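Local atomic coordinates of AB hydrolase-1 domain-containing protein (Parabacteroides distasonis, PDB entry 4Q34), a protein that probably acts as an esterase of the alpha/beta hydrolase family, though its substrate is not known. Residues 13-18 with 31-36. Residues are numbered along the deposited sequence; the frame is centred on the assembly and turned at random.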
loop_
_atom_site.group_PDB
_atom_site.type_symbol
_atom_site.label_atom_id
_atom_site.label_comp_id
_atom_site.label_asym_id
_atom_site.label_seq_id
_atom_site.Cartn_x
_atom_site.Cartn_y
_atom_site.Cartn_z
ATOM N N SER A 13 -2.266 3.630 -10.106
ATOM C CA SER A 13 -2.391 2.370 -9.387
ATOM C C SER A 13 -3.644 1.641 -9.858
ATOM O O SER A 13 -4.579 2.225 -10.419
ATOM C CB SER A 13 -2.483 2.615 -7.898
ATOM O OG SER A 13 -3.644 3.385 -7.555
ATOM N N PHE A 14 -3.644 0.350 -9.631
ATOM C CA PHE A 14 -4.795 -0.491 -10.016
ATOM C C PHE A 14 -4.716 -1.812 -9.321
ATOM O O PHE A 14 -3.647 -2.206 -8.880
ATOM C CB PHE A 14 -4.855 -0.698 -11.550
ATOM C CG PHE A 14 -3.579 -1.239 -12.170
ATOM C CD1 PHE A 14 -3.370 -2.614 -12.303
ATOM C CD2 PHE A 14 -2.601 -0.382 -12.650
ATOM C CE1 PHE A 14 -2.245 -3.130 -12.911
ATOM C CE2 PHE A 14 -1.463 -0.887 -13.254
ATOM C CZ PHE A 14 -1.262 -2.268 -13.368
ATOM N N ALA A 15 -5.856 -2.500 -9.236
ATOM C CA ALA A 15 -5.887 -3.883 -8.832
ATOM C C ALA A 15 -5.778 -4.735 -10.095
ATOM O O ALA A 15 -6.246 -4.331 -11.163
ATOM C CB ALA A 15 -7.186 -4.227 -8.124
ATOM N N VAL A 16 -5.154 -5.905 -9.974
ATOM C CA VAL A 16 -4.976 -6.776 -11.135
ATOM C C VAL A 16 -5.171 -8.208 -10.728
ATOM O O VAL A 16 -4.756 -8.616 -9.638
ATOM C CB VAL A 16 -3.597 -6.566 -11.828
ATOM C CG1 VAL A 16 -2.428 -7.032 -10.951
ATOM C CG2 VAL A 16 -3.539 -7.191 -13.224
ATOM N N GLY A 17 -5.800 -8.989 -11.614
ATOM C CA GLY A 17 -6.090 -10.372 -11.306
ATOM C C GLY A 17 -7.178 -10.533 -10.246
ATOM O O GLY A 17 -8.021 -9.653 -10.032
ATOM N N GLY A 18 -7.126 -11.668 -9.573
ATOM C CA GLY A 18 -8.113 -12.006 -8.563
ATOM C C GLY A 18 -9.211 -12.890 -9.053
ATOM O O GLY A 18 -9.208 -13.298 -10.204
ATOM N N GLY A 31 -12.002 -10.610 -4.536
ATOM C CA GLY A 31 -10.764 -10.703 -3.737
ATOM C C GLY A 31 -9.622 -11.397 -4.438
ATOM O O GLY A 31 -9.744 -11.865 -5.571
ATOM N N ASP A 32 -8.504 -11.522 -3.741
ATOM C CA ASP A 32 -7.322 -12.228 -4.243
ATOM C C ASP A 32 -6.560 -11.571 -5.443
ATOM O O ASP A 32 -5.720 -12.199 -6.069
ATOM C CB ASP A 32 -7.627 -13.721 -4.509
ATOM C CG ASP A 32 -7.703 -14.555 -3.211
ATOM O OD1 ASP A 32 -7.396 -14.031 -2.095
ATOM O OD2 ASP A 32 -8.090 -15.749 -3.326
ATOM N N HIS A 33 -6.848 -10.301 -5.715
ATOM C CA HIS A 33 -6.108 -9.495 -6.697
ATOM C C HIS A 33 -4.802 -9.075 -6.061
ATOM O O HIS A 33 -4.626 -9.123 -4.823
ATOM C CB HIS A 33 -6.912 -8.244 -7.053
ATOM C CG HIS A 33 -7.432 -7.538 -5.837
ATOM N ND1 HIS A 33 -8.600 -7.919 -5.216
ATOM C CD2 HIS A 33 -6.893 -6.562 -5.055
ATOM C CE1 HIS A 33 -8.777 -7.182 -4.131
ATOM N NE2 HIS A 33 -7.758 -6.350 -4.016
ATOM N N ALA A 34 -3.881 -8.608 -6.887
ATOM C CA ALA A 34 -2.718 -7.863 -6.403
ATOM C C ALA A 34 -3.049 -6.386 -6.519
ATOM O O ALA A 34 -3.926 -5.999 -7.337
ATOM C CB ALA A 34 -1.488 -8.180 -7.253
ATOM N N TYR A 35 -2.306 -5.560 -5.770
ATOM C CA TYR A 35 -2.351 -4.125 -5.906
ATOM C C TYR A 35 -1.040 -3.671 -6.540
ATOM O O TYR A 35 0.011 -4.174 -6.190
ATOM C CB TYR A 35 -2.542 -3.421 -4.573
ATOM C CG TYR A 35 -2.219 -1.933 -4.603
ATOM C CD1 TYR A 35 -0.952 -1.494 -4.321
ATOM C CD2 TYR A 35 -3.187 -0.986 -4.886
ATOM C CE1 TYR A 35 -0.635 -0.137 -4.313
ATOM C CE2 TYR A 35 -2.893 0.379 -4.892
ATOM C CZ TYR A 35 -1.605 0.800 -4.591
ATOM O OH TYR A 35 -1.270 2.136 -4.594
ATOM N N VAL A 36 -1.127 -2.751 -7.488
ATOM C CA VAL A 36 0.040 -2.293 -8.238
ATOM C C VAL A 36 0.113 -0.765 -8.248
ATOM O O VAL A 36 -0.875 -0.089 -8.518
ATOM C CB VAL A 36 -0.067 -2.790 -9.704
ATOM C CG1 VAL A 36 1.155 -2.337 -10.507
ATOM C CG2 VAL A 36 -0.252 -4.289 -9.719
#
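S13 meets Y35 and V36 in a long beta hairpin, with strands 10-16 and 19-22 on one arm and 28-41 on the other, at the border of the mixed sheet of this alpha/beta hydrolase fold. S13 CB lies 3.6 Å from Y35 OH. The two hydroxyls do not bond each other; S13 OG and Y35 OH both hydrogen-bond E63 of the second subunit, which lies along much of this pairing.

F14 and V36 form a hydrogen-bonded pair, with both N-H groups used: F14 N to V36 O is 3.0 Å, and V36 N to F14 O is 2.9 Å. F14 CG lies between the backbone N and the carbonyl carbon (chi1 54°), which sets the ring alongside V36. V36 CB then sits over one ring face, 4.0 Å from the F14 ring centroid, in a CH-pi contact. V36 CG1 meets the ring tip at CZ. K166 makes a cation-pi contact with the same ring, and L163 of helix 153-167 also touches it. An alanine in place of F14 would probably leave V36 without its ring cover, open a gap beside L163 and deprive K166 of its aromatic partner.

A15 and Y35 are the non-hydrogen-bonded pair. On their side of the sheet A15 CB lies 3.9 Å from H33 CD2, obliquely to the imidazole.

V16 pairs with A34 through two more backbone bonds, each 2.9 Å: V16 N to A34 O and A34 N to V16 O. V16 CG1 packs against V36 CG2 and A34 CB, and helix 153-167 covers this apolar side.

G17 O lies against H33 CB. G18 has a positive phi of 97°, and a CB there would clash with G31 O and H33 N. Its bare CA instead makes a CA-H...O contact of 3.5 Å with D32 O.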